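PDB 5EK8: lipoxygenase from Cyanothece sp., which probably uses a non-heme iron to add both atoms of molecular oxygen to a polyunsaturated lipid, acting as a 9R-lipoxygenase. Local coordinates for residues Trp482-Phe488 / Ile541-Pro547; Leu60-Thr64 / Arg376-Lys380; Ser588-Arg592 / Ile604-Pro608; Leu221-Gln225 / Gly582-Tyr586; Met386-Leu391 / Ile562-Thr567. All blocks are in the same frame, centred on the assembly; numbering follows the deposited sequence.

Interaction 2 opens first, at 60-64, and its second half, 376-380, ties the strand-rich N-terminal part, consistent with the PLAT domain, to the end of helix 337-377. Interaction 4 opens at 221-225, before that closure, and ends only at 582-586, so interactions 2 and 4 cross. Inside the loop of interaction 4, interaction 5 joins helix 383-391 to helix 549-574, and interaction 1 nests within it, fastening helix 482-495 to the loop that leads into helix 549-574. Interaction 3 follows last, closing the short loop before helix 608-623 and touching interaction 4 through Leu-221. Interactions 1 and 2 also touch, where Glu-484 meets Arg-379 and Lys-380.

Interaction 1 (Trp482-Phe488 / Ile541-Pro547)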
# COMPACT_ATOMS: atom_id res chain seq x y z
N TRP A 482 6.30 -14.80 22.40
CA TRP A 482 5.34 -15.29 21.42
C TRP A 482 3.95 -14.70 21.65
O TRP A 482 3.12 -14.64 20.73
CB TRP A 482 5.28 -16.82 21.48
CG TRP A 482 4.37 -17.42 20.47
CD1 TRP A 482 3.09 -17.86 20.68
CD2 TRP A 482 4.65 -17.66 19.09
NE1 TRP A 482 2.56 -18.35 19.51
CE2 TRP A 482 3.50 -18.24 18.52
CE3 TRP A 482 5.77 -17.44 18.28
CZ2 TRP A 482 3.44 -18.60 17.17
CZ3 TRP A 482 5.70 -17.79 16.94
CH2 TRP A 482 4.54 -18.37 16.41
N VAL A 483 3.70 -14.26 22.88
CA VAL A 483 2.44 -13.62 23.24
C VAL A 483 2.14 -12.45 22.31
O VAL A 483 0.99 -12.23 21.91
CB VAL A 483 2.46 -13.14 24.70
CG1 VAL A 483 1.29 -12.21 25.00
CG2 VAL A 483 2.46 -14.34 25.64
N GLU A 484 3.19 -11.72 21.94
CA GLU A 484 3.06 -10.62 20.99
C GLU A 484 2.56 -11.15 19.65
O GLU A 484 1.69 -10.54 19.02
CB GLU A 484 4.40 -9.89 20.81
CG GLU A 484 4.84 -9.12 22.05
CD GLU A 484 5.93 -8.10 21.76
OE1 GLU A 484 6.45 -8.08 20.62
OE2 GLU A 484 6.26 -7.30 22.67
N ILE A 485 3.09 -12.29 19.21
CA ILE A 485 2.63 -12.90 17.97
C ILE A 485 1.15 -13.28 18.06
O ILE A 485 0.41 -13.13 17.10
CB ILE A 485 3.44 -14.16 17.61
CG1 ILE A 485 4.93 -13.80 17.48
CG2 ILE A 485 2.91 -14.78 16.33
CD1 ILE A 485 5.21 -12.68 16.49
N ARG A 486 0.73 -13.74 19.23
CA ARG A 486 -0.67 -14.09 19.41
C ARG A 486 -1.57 -12.85 19.33
O ARG A 486 -2.59 -12.88 18.65
CB ARG A 486 -0.91 -14.80 20.74
CG ARG A 486 -2.35 -15.26 20.92
CD ARG A 486 -2.57 -16.08 22.17
NE ARG A 486 -3.95 -16.58 22.23
CZ ARG A 486 -4.39 -17.48 23.10
NH1 ARG A 486 -3.57 -18.00 24.00
NH2 ARG A 486 -5.66 -17.87 23.06
N ARG A 487 -1.19 -11.78 20.01
CA ARG A 487 -1.98 -10.54 19.97
C ARG A 487 -2.04 -9.98 18.56
O ARG A 487 -3.07 -9.46 18.12
CB ARG A 487 -1.40 -9.51 20.93
CG ARG A 487 -1.51 -9.92 22.39
CD ARG A 487 -2.97 -10.14 22.78
NE ARG A 487 -3.09 -10.79 24.08
CZ ARG A 487 -3.21 -12.10 24.25
NH1 ARG A 487 -3.23 -12.90 23.20
NH2 ARG A 487 -3.31 -12.60 25.47
N PHE A 488 -0.92 -10.09 17.85
CA PHE A 488 -0.79 -9.73 16.44
C PHE A 488 -1.82 -10.49 15.59
O PHE A 488 -2.63 -9.89 14.87
CB PHE A 488 0.65 -10.02 15.99
CG PHE A 488 0.91 -9.79 14.53
CD1 PHE A 488 0.82 -8.52 13.98
CD2 PHE A 488 1.29 -10.84 13.71
CE1 PHE A 488 1.09 -8.31 12.63
CE2 PHE A 488 1.56 -10.63 12.36
CZ PHE A 488 1.46 -9.37 11.82
N ILE A 541 -2.61 -16.92 12.80
CA ILE A 541 -1.25 -17.45 12.82
C ILE A 541 -1.08 -18.39 14.01
O ILE A 541 -0.46 -19.45 13.90
CB ILE A 541 -0.20 -16.31 12.90
CG1 ILE A 541 -0.26 -15.44 11.63
CG2 ILE A 541 1.20 -16.86 13.13
CD1 ILE A 541 0.48 -14.13 11.75
N THR A 542 -1.64 -17.99 15.14
CA THR A 542 -1.53 -18.78 16.35
C THR A 542 -2.68 -18.49 17.31
O THR A 542 -3.33 -17.45 17.22
CB THR A 542 -0.19 -18.52 17.06
OG1 THR A 542 -0.05 -19.42 18.17
CG2 THR A 542 -0.12 -17.09 17.54
N ASN A 543 -2.94 -19.43 18.21
CA ASN A 543 -3.94 -19.24 19.25
C ASN A 543 -3.44 -19.76 20.59
O ASN A 543 -4.22 -20.08 21.48
CB ASN A 543 -5.26 -19.94 18.88
CG ASN A 543 -6.19 -19.05 18.07
OD1 ASN A 543 -6.60 -19.41 16.96
ND2 ASN A 543 -6.53 -17.88 18.62
N SER A 544 -2.12 -19.86 20.71
CA SER A 544 -1.48 -20.31 21.94
C SER A 544 -0.39 -19.33 22.38
O SER A 544 0.08 -18.50 21.59
CB SER A 544 -0.90 -21.72 21.76
OG SER A 544 -0.45 -21.91 20.43
N ASN A 545 0.02 -19.44 23.64
CA ASN A 545 0.98 -18.51 24.21
C ASN A 545 2.42 -19.00 24.05
O ASN A 545 3.36 -18.37 24.54
CB ASN A 545 0.67 -18.28 25.69
CG ASN A 545 -0.64 -17.54 25.90
OD1 ASN A 545 -1.02 -16.68 25.10
ND2 ASN A 545 -1.34 -17.86 26.98
N GLN A 546 2.57 -20.13 23.37
CA GLN A 546 3.89 -20.65 23.01
C GLN A 546 3.84 -21.20 21.59
O GLN A 546 2.81 -21.69 21.14
CB GLN A 546 4.34 -21.73 23.99
CG GLN A 546 4.75 -21.20 25.35
CD GLN A 546 4.08 -21.94 26.49
OE1 GLN A 546 2.89 -22.23 26.44
NE2 GLN A 546 4.86 -22.26 27.53
N PRO A 547 4.96 -21.11 20.87
CA PRO A 547 4.97 -21.55 19.47
C PRO A 547 4.95 -23.07 19.32
O PRO A 547 5.15 -23.81 20.28
CB PRO A 547 6.28 -20.97 18.94
CG PRO A 547 7.17 -20.92 20.14
CD PRO A 547 6.27 -20.55 21.28
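The indole of Trp-482 lies over Pro-547, whose CB sits 3.6 Å from the centroid of the six-membered ring and 11° off its normal, a CH-pi contact. The opposite face of the indole is filled from its own helix by CB of Ile-485, so the ring is held between two aliphatic groups. With CG anti to the backbone N (chi1 -177°), the indole lies against the loop, and NE1 donates in the ring plane to OG1 of Thr-542 at 3.1 Å, with an N-H...O angle of 152°. CG2 of the same threonine rests 4.0 Å from CG2 of Ile-485. One turn on, Arg-486 extends alongside the loop and lays a guanidinium face over the carbonyl O of Asn-543. Its NH1 gives a weak bond to OD1 of Asn-545 at 3.1 Å, while its NE has a stronger partner in Glu-490. At the far end CE2 of Phe-488 packs 3.7 Å from CD1 of Ile-541. Loop 541-547, without regular structure, is thus laid along the first turns of helix 482-495 just before it enters helix 549-574, the long core helix that supplies the iron ligands His-570 and Asn-574 in this lipoxygenase fold.

Interaction 2 (Leu60-Thr64 / Arg376-Lys380); sequences LFSDT and RNLRK
Phe-61 and Arg-376 keep their backbones apart, CA to CA 9.2 Å, so the gap is bridged mainly by side chains, between the end of strand 53-61 with the turn after it and the last turn of helix 337-377. The contact joins the N-terminal beta region, consistent with the PLAT domain, to the helical body of the lipoxygenase. Bent at chi3 (73°), Arg-376 presents its guanidinium end-on to Asp-63 in a two-pronged salt bridge. NH1 meets OD1 at the syn lone pair, 2.9 Å away, and NH2 meets OD2 at 3.0 Å, nearly in the guanidinium plane. The two flat groups are twisted 39° apart, so the fork is not coplanar. The ring of Phe-61 lies over one guanidinium face, their planes 20° apart, with NH2 above the ring. Arg-376 NE pairs with Asp-491, and NH1 has a further acceptor in Trp-163 O; Asp-63 OD1 also takes Tyr-165 N. Without the guanidinium, a leucine here would probably leave the carboxylates of Asp-63 and Asp-491 without their positive mate and the Phe-61 ring less firmly fixed. At the edge of that ring, in its plane, the carbonyl O of Arg-376 stands 3.4 Å from CZ of Phe-61.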
# COMPACT_ATOMS: atom_id res chain seq x y z
N LEU A 60 -4.66 -0.16 28.74
CA LEU A 60 -5.40 -0.93 27.75
C LEU A 60 -5.56 -0.14 26.45
O LEU A 60 -5.58 1.09 26.47
CB LEU A 60 -6.78 -1.32 28.29
CG LEU A 60 -6.84 -2.01 29.66
CD1 LEU A 60 -8.27 -2.21 30.09
CD2 LEU A 60 -6.10 -3.34 29.64
N PHE A 61 -5.66 -0.85 25.32
CA PHE A 61 -6.05 -0.21 24.07
C PHE A 61 -7.42 0.43 24.25
O PHE A 61 -8.29 -0.15 24.90
CB PHE A 61 -6.10 -1.21 22.91
CG PHE A 61 -4.76 -1.69 22.44
CD1 PHE A 61 -4.13 -1.08 21.37
CD2 PHE A 61 -4.14 -2.76 23.05
CE1 PHE A 61 -2.91 -1.52 20.93
CE2 PHE A 61 -2.91 -3.21 22.61
CZ PHE A 61 -2.30 -2.59 21.54
N SER A 62 -7.62 1.60 23.66
CA SER A 62 -8.91 2.28 23.78
C SER A 62 -10.03 1.58 23.00
O SER A 62 -11.20 1.67 23.38
CB SER A 62 -8.79 3.74 23.32
OG SER A 62 -8.43 3.80 21.96
N ASP A 63 -9.67 0.88 21.92
CA ASP A 63 -10.68 0.31 21.03
C ASP A 63 -11.00 -1.17 21.27
O ASP A 63 -12.15 -1.58 21.10
CB ASP A 63 -10.27 0.50 19.56
CG ASP A 63 -8.88 -0.05 19.23
OD1 ASP A 63 -8.46 0.10 18.07
OD2 ASP A 63 -8.22 -0.62 20.13
N THR A 64 -10.01 -1.96 21.68
CA THR A 64 -10.24 -3.38 21.95
C THR A 64 -10.26 -3.68 23.44
O THR A 64 -10.66 -4.76 23.86
CB THR A 64 -9.18 -4.28 21.28
OG1 THR A 64 -7.89 -4.01 21.84
CG2 THR A 64 -9.14 -4.04 19.77
N ARG A 376 0.82 -2.30 16.35
CA ARG A 376 0.01 -2.41 17.56
C ARG A 376 0.61 -3.40 18.55
O ARG A 376 0.58 -3.15 19.75
CB ARG A 376 -1.41 -2.84 17.22
CG ARG A 376 -2.35 -1.70 16.89
CD ARG A 376 -3.73 -2.23 16.51
NE ARG A 376 -4.47 -2.73 17.66
CZ ARG A 376 -5.40 -2.03 18.30
NH1 ARG A 376 -5.72 -0.81 17.89
NH2 ARG A 376 -6.02 -2.56 19.35
N ASN A 377 1.16 -4.50 18.06
CA ASN A 377 1.48 -5.61 18.96
C ASN A 377 2.93 -6.12 18.97
O ASN A 377 3.28 -6.96 19.80
CB ASN A 377 0.55 -6.79 18.65
CG ASN A 377 -0.91 -6.42 18.77
OD1 ASN A 377 -1.46 -6.34 19.87
ND2 ASN A 377 -1.56 -6.19 17.63
N LEU A 378 3.77 -5.64 18.06
CA LEU A 378 5.13 -6.15 17.96
C LEU A 378 6.17 -5.17 18.51
O LEU A 378 6.50 -4.18 17.86
CB LEU A 378 5.46 -6.50 16.51
CG LEU A 378 4.61 -7.62 15.91
CD1 LEU A 378 5.07 -7.96 14.50
CD2 LEU A 378 4.63 -8.85 16.81
N ARG A 379 6.69 -5.47 19.70
CA ARG A 379 7.69 -4.63 20.35
C ARG A 379 8.94 -5.40 20.77
O ARG A 379 10.01 -5.24 20.17
CB ARG A 379 7.09 -3.93 21.57
CG ARG A 379 6.49 -2.58 21.25
CD ARG A 379 5.49 -2.14 22.29
NE ARG A 379 4.27 -1.68 21.64
CZ ARG A 379 3.09 -2.29 21.74
NH1 ARG A 379 2.04 -1.80 21.11
NH2 ARG A 379 2.97 -3.37 22.49
N LYS A 380 8.82 -6.23 21.80
CA LYS A 380 9.94 -7.03 22.29
C LYS A 380 10.31 -8.17 21.33
O LYS A 380 11.46 -8.61 21.29
CB LYS A 380 9.63 -7.61 23.67
CG LYS A 380 9.67 -6.60 24.79
CD LYS A 380 9.88 -7.29 26.13
CE LYS A 380 9.97 -6.29 27.28
NZ LYS A 380 10.37 -6.95 28.55

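Interaction 3 (Ser588-Arg592 / Ile604-Pro608)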
# COMPACT_ATOMS: atom_id res chain seq x y z
N SER A 588 -5.39 4.49 -21.16
CA SER A 588 -6.06 5.35 -20.20
C SER A 588 -6.91 4.51 -19.25
O SER A 588 -7.02 3.29 -19.41
CB SER A 588 -6.93 6.40 -20.91
OG SER A 588 -7.79 5.79 -21.85
N LEU A 589 -7.52 5.15 -18.26
CA LEU A 589 -8.34 4.42 -17.29
C LEU A 589 -9.74 4.20 -17.83
O LEU A 589 -10.53 3.45 -17.23
CB LEU A 589 -8.39 5.17 -15.96
CG LEU A 589 -7.06 5.23 -15.20
CD1 LEU A 589 -7.14 6.18 -14.01
CD2 LEU A 589 -6.66 3.84 -14.74
N ALA A 590 -10.04 4.82 -18.97
CA ALA A 590 -11.34 4.67 -19.62
C ALA A 590 -11.35 5.28 -21.01
O ALA A 590 -10.43 6.01 -21.39
CB ALA A 590 -12.44 5.30 -18.76
N LEU A 591 -12.40 4.98 -21.77
CA LEU A 591 -12.62 5.60 -23.08
C LEU A 591 -14.04 6.16 -23.17
O LEU A 591 -14.87 5.90 -22.30
CB LEU A 591 -12.37 4.58 -24.20
CG LEU A 591 -10.96 3.98 -24.31
CD1 LEU A 591 -10.87 3.02 -25.48
CD2 LEU A 591 -9.91 5.07 -24.43
N ARG A 592 -14.32 6.92 -24.22
CA ARG A 592 -15.60 7.61 -24.33
C ARG A 592 -16.24 7.48 -25.71
O ARG A 592 -15.59 7.07 -26.67
CB ARG A 592 -15.44 9.10 -23.98
CG ARG A 592 -14.84 9.35 -22.61
CD ARG A 592 -14.86 10.83 -22.22
NE ARG A 592 -13.96 11.65 -23.03
CZ ARG A 592 -14.38 12.58 -23.88
NH1 ARG A 592 -15.68 12.80 -24.04
NH2 ARG A 592 -13.51 13.30 -24.58
N ILE A 604 -12.88 9.99 -28.32
CA ILE A 604 -12.69 8.67 -27.73
C ILE A 604 -11.86 8.76 -26.45
O ILE A 604 -12.22 8.19 -25.42
CB ILE A 604 -11.98 7.72 -28.73
CG1 ILE A 604 -12.85 7.51 -29.97
CG2 ILE A 604 -11.65 6.40 -28.08
CD1 ILE A 604 -14.32 7.36 -29.67
N ALA A 605 -10.75 9.49 -26.53
CA ALA A 605 -9.81 9.62 -25.43
C ALA A 605 -10.37 10.46 -24.28
O ALA A 605 -11.40 11.11 -24.43
CB ALA A 605 -8.51 10.22 -25.96
N PRO A 606 -9.70 10.43 -23.10
CA PRO A 606 -10.06 11.32 -21.99
C PRO A 606 -10.15 12.79 -22.41
O PRO A 606 -9.38 13.22 -23.27
CB PRO A 606 -8.92 11.11 -21.00
CG PRO A 606 -8.45 9.73 -21.25
CD PRO A 606 -8.68 9.44 -22.70
N ASP A 607 -11.06 13.55 -21.81
CA ASP A 607 -11.11 14.98 -22.08
C ASP A 607 -9.83 15.61 -21.52
O ASP A 607 -9.16 14.99 -20.69
CB ASP A 607 -12.40 15.60 -21.51
CG ASP A 607 -12.49 15.54 -19.99
OD1 ASP A 607 -13.62 15.66 -19.47
OD2 ASP A 607 -11.45 15.38 -19.31
N PRO A 608 -9.48 16.83 -21.97
CA PRO A 608 -8.20 17.46 -21.59
C PRO A 608 -7.84 17.38 -20.11
O PRO A 608 -6.71 17.01 -19.78
CB PRO A 608 -8.42 18.92 -22.01
CG PRO A 608 -9.30 18.82 -23.20
CD PRO A 608 -10.21 17.65 -22.95
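Arg-592 reaches along segment 604-608 from its root to its tip. CB lies 3.6 Å from the carbonyl O of Ile-604, the same oxygen that accepts the backbone N-H of Arg-592. CG remains beside that oxygen, and CD moves on toward the next carbonyl, that of Ala-605. A bend at chi3 (-68°) then turns the guanidinium onto it. NE donates to O of Ala-605 at 3.0 Å, tilted 28° from the carbonyl plane, and NH2 adds a weak bond to the same oxygen. One carbonyl therefore receives two N-H groups from a single guanidinium. CB of Asp-607 rests over a face of this group, 4.0 Å from NH2. The carboxylate itself stays clear: its OD1 is 5.4 Å from NE, too far for contact, although the opposite charges probably attract.

At the root of the arginine, the backbones meet directly. Arg-592 N donates in the plane of the Ile-604 carbonyl, at 2.7 Å and on a lone pair, and the CA of Ile-604 returns a C-H...O contact to O of Arg-592. Toward Ser-588, CB of that serine packs against CG of Pro-606 at 3.7 Å, while its hydroxyl bonds to the carbonyl of Ala-590, two residues on. CD2 of Leu-591 and CG2 of Ile-604 add a looser apolar touch. The contact closes the loop between helices 577-581 and 608-623, and its second segment ends in the N-cap of helix 608-623, where OD2 of Asp-607 takes the backbone N-H of Glu-610.

Interaction 4 (Leu221-Gln225 / Gly582-Tyr586); sequences LTQIQ and GELAY
A side-chain amide that pairs with the backbone on both sides of one residue docks helix 221-227 onto the loop after helix 577-581: Gln-225 grips residues 582-584 by two hydrogen bonds. OE1 accepts the N-H of Leu-584 at 2.8 Å, the donor lying in the plane of the glutamine carbonyl, with an N-H...O angle of 156°. NE2 donates to the carbonyl O of Gly-582 at 3.0 Å, tilted 17° from that carbonyl's plane. Between the two bonds, CA of Glu-583 faces OE1. The amide gets there because CG is anti to the backbone N (chi1 -164°) and the chain bends at chi2. Beside it Leu-584 reaches toward the helix, its CD1 lying 4.0 Å from CG of Leu-221 and 4.2 Å from CG2 of Ile-224, whose side chain meets it at about a right angle. Were the amide lost to an alanine here, the Leu-584 N-H and the Gly-582 carbonyl would probably be left without these partners and a gap would open beside the leucine. Glu-583 turns instead to Arg-245 and Thr-233. The leucine also packs on Ala-611, Gln-614 and Val-615 of helix 608-623, Gln-225 and Glu-583 both touch Ile-234 of helix 232-239, and Tyr-586 packs on helix 247-256.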
# COMPACT_ATOMS: atom_id res chain seq x y z
N LEU A 221 -4.64 16.90 -27.00
CA LEU A 221 -3.97 15.76 -26.41
C LEU A 221 -2.49 15.78 -26.76
O LEU A 221 -1.64 15.39 -25.96
CB LEU A 221 -4.61 14.46 -26.88
CG LEU A 221 -5.18 13.61 -25.75
CD1 LEU A 221 -6.36 14.31 -25.08
CD2 LEU A 221 -5.57 12.24 -26.28
N THR A 222 -2.19 16.27 -27.96
CA THR A 222 -0.81 16.42 -28.41
C THR A 222 -0.03 17.39 -27.53
O THR A 222 1.11 17.12 -27.14
CB THR A 222 -0.77 16.91 -29.86
OG1 THR A 222 -1.56 16.04 -30.68
CG2 THR A 222 0.66 16.95 -30.37
N GLN A 223 -0.66 18.52 -27.22
CA GLN A 223 -0.04 19.55 -26.39
C GLN A 223 0.18 19.07 -24.95
O GLN A 223 1.25 19.30 -24.37
CB GLN A 223 -0.90 20.81 -26.39
CG GLN A 223 -0.29 21.99 -25.67
CD GLN A 223 -1.18 23.22 -25.74
OE1 GLN A 223 -2.01 23.35 -26.64
NE2 GLN A 223 -1.01 24.13 -24.78
N ILE A 224 -0.83 18.40 -24.39
CA ILE A 224 -0.73 17.84 -23.04
C ILE A 224 0.39 16.82 -22.98
O ILE A 224 1.20 16.83 -22.05
CB ILE A 224 -2.05 17.17 -22.60
CG1 ILE A 224 -3.16 18.21 -22.47
CG2 ILE A 224 -1.87 16.45 -21.27
CD1 ILE A 224 -4.50 17.60 -22.13
N GLN A 225 0.44 15.94 -23.97
CA GLN A 225 1.47 14.91 -24.00
C GLN A 225 2.86 15.53 -24.11
O GLN A 225 3.78 15.16 -23.38
CB GLN A 225 1.23 13.95 -25.16
CG GLN A 225 2.02 12.66 -25.03
CD GLN A 225 1.45 11.75 -23.95
OE1 GLN A 225 0.46 11.04 -24.16
NE2 GLN A 225 2.09 11.76 -22.78
N GLY A 582 1.51 6.26 -19.24
CA GLY A 582 2.10 7.57 -19.42
C GLY A 582 1.73 8.22 -20.74
O GLY A 582 1.71 9.45 -20.86
N GLU A 583 1.41 7.40 -21.74
CA GLU A 583 1.05 7.90 -23.07
C GLU A 583 -0.44 7.71 -23.35
O GLU A 583 -0.93 6.59 -23.47
CB GLU A 583 1.88 7.20 -24.14
CG GLU A 583 1.49 7.58 -25.56
CD GLU A 583 2.28 6.82 -26.60
OE1 GLU A 583 2.68 5.66 -26.33
OE2 GLU A 583 2.52 7.38 -27.70
N LEU A 584 -1.14 8.84 -23.48
CA LEU A 584 -2.59 8.88 -23.62
C LEU A 584 -3.12 8.12 -24.83
O LEU A 584 -4.15 7.44 -24.74
CB LEU A 584 -3.06 10.34 -23.70
CG LEU A 584 -2.65 11.20 -22.51
CD1 LEU A 584 -2.55 12.67 -22.90
CD2 LEU A 584 -3.64 11.01 -21.37
N ALA A 585 -2.42 8.21 -25.95
CA ALA A 585 -2.87 7.54 -27.16
C ALA A 585 -2.86 6.02 -27.00
O ALA A 585 -3.61 5.30 -27.67
CB ALA A 585 -2.01 7.96 -28.34
N TYR A 586 -2.01 5.55 -26.10
CA TYR A 586 -1.76 4.12 -25.95
C TYR A 586 -2.62 3.50 -24.84
O TYR A 586 -3.00 2.33 -24.91
CB TYR A 586 -0.28 3.90 -25.66
CG TYR A 586 0.09 2.48 -25.31
CD1 TYR A 586 0.14 1.49 -26.29
CD2 TYR A 586 0.40 2.12 -24.01
CE1 TYR A 586 0.49 0.19 -25.97
CE2 TYR A 586 0.75 0.82 -23.68
CZ TYR A 586 0.80 -0.14 -24.67
OH TYR A 586 1.14 -1.44 -24.34

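Interaction 5 (Met386-Leu391 / Ile562-Thr567); sequences MLTPHL and IIFHTT
His-390 and Thr-566 cross at about a right angle: CB of the histidine sits 3.3 Å from OG1 of the threonine, and their CA atoms are 5.8 Å apart. The imidazole, turned away from its carbonyl carbon (chi1 -52°), meets Ile-563 obliquely, with CD2 3.8 Å from CG1 and the isoleucine CG2 over one ring face. CG2 of Thr-567 approaches ND1, whose hydrogen-bond partner is the carbonyl of Thr-664. On the same helix Ile-562 meets two leucines at about right angles: its CG2 lies 3.9 Å from CG of Leu-391 and equally close to CD2 of Leu-387. Met-386, fully extended, sets CE 3.6 Å from CD1 of Ile-563, again crosswise. The two helices run nearly parallel, 24° apart with axes 9.6 Å from each other, inside the helical core of the lipoxygenase fold. Helix 549-574 widens to a pi-type turn at 565-567, one turn before the iron ligand His-570; the side chains of Thr-566 and His-570 are about 6 Å apart. Helix 383-391 is kinked at Pro-389, whose N has no hydrogen to donate, while the N of His-390 bonds three residues back, to Leu-387 O. The hydroxyl of Thr-566 bonds to the carbonyl of Ile-562, and that of Thr-567 to the carbonyl of Ile-563.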
# COMPACT_ATOMS: atom_id res chain seq x y z
N MET A 386 11.85 -7.32 11.81
CA MET A 386 11.78 -7.90 10.49
C MET A 386 10.63 -7.31 9.67
O MET A 386 10.75 -7.16 8.45
CB MET A 386 11.63 -9.41 10.60
CG MET A 386 11.20 -10.10 9.32
SD MET A 386 11.14 -11.87 9.56
CE MET A 386 10.58 -12.38 7.94
N LEU A 387 9.54 -6.95 10.34
CA LEU A 387 8.32 -6.54 9.64
C LEU A 387 8.13 -5.02 9.52
O LEU A 387 7.71 -4.53 8.47
CB LEU A 387 7.09 -7.15 10.31
CG LEU A 387 6.81 -8.61 9.98
CD1 LEU A 387 5.55 -9.09 10.68
CD2 LEU A 387 6.71 -8.79 8.47
N THR A 388 8.43 -4.28 10.58
CA THR A 388 8.21 -2.83 10.61
C THR A 388 8.78 -2.02 9.42
O THR A 388 8.08 -1.15 8.90
CB THR A 388 8.75 -2.21 11.91
OG1 THR A 388 9.98 -2.85 12.28
CG2 THR A 388 7.75 -2.38 13.04
N PRO A 389 10.03 -2.30 8.97
CA PRO A 389 10.54 -1.46 7.88
C PRO A 389 9.76 -1.60 6.57
O PRO A 389 9.82 -0.71 5.72
CB PRO A 389 11.98 -1.96 7.70
CG PRO A 389 11.98 -3.33 8.25
CD PRO A 389 11.04 -3.28 9.41
N HIS A 390 9.05 -2.70 6.40
CA HIS A 390 8.27 -2.92 5.19
C HIS A 390 6.83 -2.43 5.34
O HIS A 390 6.15 -2.17 4.36
CB HIS A 390 8.28 -4.41 4.82
CG HIS A 390 9.65 -5.00 4.75
ND1 HIS A 390 10.57 -4.65 3.79
CD2 HIS A 390 10.26 -5.92 5.54
CE1 HIS A 390 11.68 -5.32 3.98
NE2 HIS A 390 11.53 -6.10 5.03
N LEU A 391 6.38 -2.31 6.58
CA LEU A 391 5.00 -1.90 6.85
C LEU A 391 4.90 -0.45 7.28
O LEU A 391 3.80 0.09 7.41
CB LEU A 391 4.38 -2.80 7.93
CG LEU A 391 4.00 -4.21 7.46
CD1 LEU A 391 3.70 -5.11 8.65
CD2 LEU A 391 2.81 -4.16 6.52
N ILE A 562 3.71 -10.72 3.58
CA ILE A 562 3.85 -9.30 3.87
C ILE A 562 5.04 -8.69 3.13
O ILE A 562 4.88 -7.72 2.38
CB ILE A 562 4.02 -9.06 5.38
CG1 ILE A 562 2.75 -9.46 6.13
CG2 ILE A 562 4.37 -7.59 5.65
CD1 ILE A 562 2.93 -9.50 7.64
N ILE A 563 6.21 -9.28 3.33
CA ILE A 563 7.43 -8.76 2.72
C ILE A 563 7.30 -8.76 1.20
O ILE A 563 7.69 -7.79 0.55
CB ILE A 563 8.67 -9.57 3.13
CG1 ILE A 563 8.94 -9.40 4.62
CG2 ILE A 563 9.88 -9.12 2.33
CD1 ILE A 563 10.10 -10.22 5.13
N PHE A 564 6.74 -9.83 0.65
CA PHE A 564 6.61 -9.93 -0.80
C PHE A 564 5.76 -8.80 -1.36
O PHE A 564 6.15 -8.17 -2.35
CB PHE A 564 5.99 -11.26 -1.22
CG PHE A 564 5.88 -11.43 -2.71
CD1 PHE A 564 4.72 -11.07 -3.39
CD2 PHE A 564 6.94 -11.93 -3.45
CE1 PHE A 564 4.62 -11.22 -4.76
CE2 PHE A 564 6.85 -12.09 -4.82
CZ PHE A 564 5.68 -11.73 -5.48
N HIS A 565 4.62 -8.54 -0.74
CA HIS A 565 3.73 -7.55 -1.31
C HIS A 565 4.12 -6.11 -0.99
O HIS A 565 3.79 -5.20 -1.75
CB HIS A 565 2.30 -7.82 -0.87
CG HIS A 565 1.71 -9.03 -1.53
ND1 HIS A 565 1.90 -10.31 -1.04
CD2 HIS A 565 1.00 -9.17 -2.67
CE1 HIS A 565 1.30 -11.18 -1.83
NE2 HIS A 565 0.75 -10.51 -2.83
N THR A 566 4.84 -5.90 0.10
CA THR A 566 5.26 -4.55 0.46
C THR A 566 6.51 -4.12 -0.30
O THR A 566 6.79 -2.93 -0.41
CB THR A 566 5.54 -4.42 1.97
OG1 THR A 566 6.41 -5.48 2.38
CG2 THR A 566 4.23 -4.49 2.75
N THR A 567 7.26 -5.09 -0.82
CA THR A 567 8.47 -4.79 -1.58
C THR A 567 8.28 -4.99 -3.08
O THR A 567 7.86 -4.08 -3.78
CB THR A 567 9.66 -5.63 -1.10
OG1 THR A 567 9.36 -7.02 -1.28
CG2 THR A 567 9.95 -5.36 0.36